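Local coordinates for citrinin polyketide synthase (Monascus purpureus, PDB 5MPT), which builds the keto-aldehyde precursor of the mycotoxin citrinin as a multidomain non-reducing polyketide synthase, represented here by its C-methylating CMeT domain, at residues L51-I56 / G94-A99. Sequence-based numbering, arbitrary orientation.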
loop_
_atom_site.group_PDB
_atom_site.type_symbol
_atom_site.label_atom_id
_atom_site.label_comp_id
_atom_site.label_asym_id
_atom_site.label_seq_id
_atom_site.Cartn_x
_atom_site.Cartn_y
_atom_site.Cartn_z
ATOM N N LEU A 51 14.867 -7.473 11.494
ATOM C CA LEU A 51 15.424 -6.135 11.625
ATOM C C LEU A 51 14.478 -5.222 12.403
ATOM O O LEU A 51 14.918 -4.447 13.257
ATOM C CB LEU A 51 15.723 -5.575 10.236
ATOM C CG LEU A 51 16.250 -4.153 10.057
ATOM C CD1 LEU A 51 17.599 -3.995 10.783
ATOM C CD2 LEU A 51 16.370 -3.825 8.572
ATOM N N CYS A 52 13.171 -5.305 12.142
ATOM C CA CYS A 52 12.231 -4.505 12.922
ATOM C C CYS A 52 12.326 -4.839 14.407
ATOM O O CYS A 52 12.359 -3.943 15.276
ATOM C CB CYS A 52 10.801 -4.728 12.454
ATOM S SG CYS A 52 10.389 -4.218 10.767
ATOM N N VAL A 53 12.307 -6.132 14.716
ATOM C CA VAL A 53 12.353 -6.561 16.106
ATOM C C VAL A 53 13.621 -6.052 16.765
ATOM O O VAL A 53 13.585 -5.553 17.885
ATOM C CB VAL A 53 12.230 -8.092 16.190
ATOM C CG1 VAL A 53 12.551 -8.586 17.615
ATOM C CG2 VAL A 53 10.819 -8.507 15.744
ATOM N N ALA A 54 14.761 -6.161 16.077
ATOM C CA ALA A 54 16.013 -5.671 16.651
ATOM C C ALA A 54 15.944 -4.178 16.916
ATOM O O ALA A 54 16.406 -3.699 17.960
ATOM C CB ALA A 54 17.181 -5.983 15.720
ATOM N N HIS A 55 15.360 -3.425 15.992
ATOM C CA HIS A 55 15.181 -1.994 16.210
ATOM C C HIS A 55 14.280 -1.723 17.406
ATOM O O HIS A 55 14.514 -0.788 18.176
ATOM C CB HIS A 55 14.575 -1.347 14.980
ATOM C CG HIS A 55 15.535 -1.046 13.883
ATOM N ND1 HIS A 55 16.637 -0.244 14.043
ATOM C CD2 HIS A 55 15.523 -1.408 12.578
ATOM C CE1 HIS A 55 17.265 -0.116 12.890
ATOM N NE2 HIS A 55 16.603 -0.813 11.980
ATOM N N ILE A 56 13.258 -2.550 17.592
ATOM C CA ILE A 56 12.353 -2.376 18.722
ATOM C C ILE A 56 13.086 -2.636 20.027
ATOM O O ILE A 56 12.986 -1.860 20.987
ATOM C CB ILE A 56 11.136 -3.306 18.565
ATOM C CG1 ILE A 56 10.264 -2.843 17.418
ATOM C CG2 ILE A 56 10.334 -3.343 19.863
ATOM C CD1 ILE A 56 9.381 -3.911 16.882
ATOM N N GLY A 94 2.825 -6.875 20.236
ATOM C CA GLY A 94 2.455 -8.090 19.533
ATOM C C GLY A 94 3.595 -8.655 18.717
ATOM O O GLY A 94 3.819 -9.870 18.704
ATOM N N LEU A 95 4.318 -7.795 17.999
ATOM C CA LEU A 95 5.426 -8.316 17.205
ATOM C C LEU A 95 6.488 -8.925 18.108
ATOM O O LEU A 95 7.048 -9.981 17.800
ATOM C CB LEU A 95 6.049 -7.229 16.328
ATOM C CG LEU A 95 5.234 -6.565 15.227
ATOM C CD1 LEU A 95 6.147 -5.562 14.532
ATOM C CD2 LEU A 95 4.628 -7.572 14.229
ATOM N N LEU A 96 6.780 -8.274 19.235
ATOM C CA LEU A 96 7.781 -8.824 20.140
ATOM C C LEU A 96 7.333 -10.172 20.678
ATOM O O LEU A 96 8.156 -11.075 20.881
ATOM C CB LEU A 96 8.047 -7.852 21.286
ATOM C CG LEU A 96 8.840 -6.596 20.943
ATOM C CD1 LEU A 96 8.906 -5.723 22.192
ATOM C CD2 LEU A 96 10.237 -6.927 20.482
ATOM N N GLU A 97 6.030 -10.323 20.929
ATOM C CA GLU A 97 5.520 -11.617 21.366
ATOM C C GLU A 97 5.644 -12.653 20.255
ATOM O O GLU A 97 6.081 -13.786 20.501
ATOM C CB GLU A 97 4.070 -11.497 21.837
ATOM C CG GLU A 97 3.546 -12.774 22.500
ATOM C CD GLU A 97 2.178 -12.610 23.135
ATOM O OE1 GLU A 97 1.259 -12.104 22.448
ATOM O OE2 GLU A 97 2.032 -12.988 24.326
ATOM N N GLU A 98 5.289 -12.286 19.019
ATOM C CA GLU A 98 5.430 -13.239 17.923
ATOM C C GLU A 98 6.877 -13.681 17.751
ATOM O O GLU A 98 7.127 -14.822 17.351
ATOM C CB GLU A 98 4.899 -12.642 16.615
ATOM C CG GLU A 98 3.380 -12.525 16.552
ATOM C CD GLU A 98 2.907 -11.734 15.335
ATOM O OE1 GLU A 98 1.766 -11.218 15.357
ATOM O OE2 GLU A 98 3.685 -11.616 14.362
ATOM N N ALA A 99 7.832 -12.796 18.030
ATOM C CA ALA A 99 9.248 -13.120 17.981
ATOM C C ALA A 99 9.690 -13.913 19.198
ATOM O O ALA A 99 10.867 -14.277 19.289
ATOM C CB ALA A 99 10.076 -11.838 17.877
#
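Ile56 and Leu96 meet with their side chains sliding past each other in opposite directions. At the branch point of Ile56, CB already lies 4.2 Å from Leu96 CD2. Its methyl CG2, anti to the backbone N and beside the carbonyl carbon, reaches into the fork of the leucine, with Ile56 CG2 3.6 Å from each of Leu96 CD1 and Leu96 CD2 and the branching CG just behind. The other arm runs through CG1 to the tip, where Ile56 CD1 comes to 4.3 Å from Leu95 CD1, so the two branches of one isoleucine serve successive residues of the opposite helix. One turn back, Val53 crosses Leu96 at a slant; its CG1 sits 4.0 Å from Leu96 CD2, while CG2 lies 4.0 Å from Ala99 CB, just past the C-terminal end of helix 86-98. No hydrogen bond spans the two segments, and the touching groups are all aliphatic. The axes of 51-56 and 94-98 pass 10.2 Å apart at 115°, a steep crossing of these two short segments. Leu101 touches both Val53 and Leu96, and Phe325 of helix 321-327 packs on Ile56. The contact is an aliphatic helix-helix crossing that joins helices 40-62 and 86-98 in the helix-turn-helix family region of the CMeT domain, away from the S-adenosyl-L-homocysteine pocket.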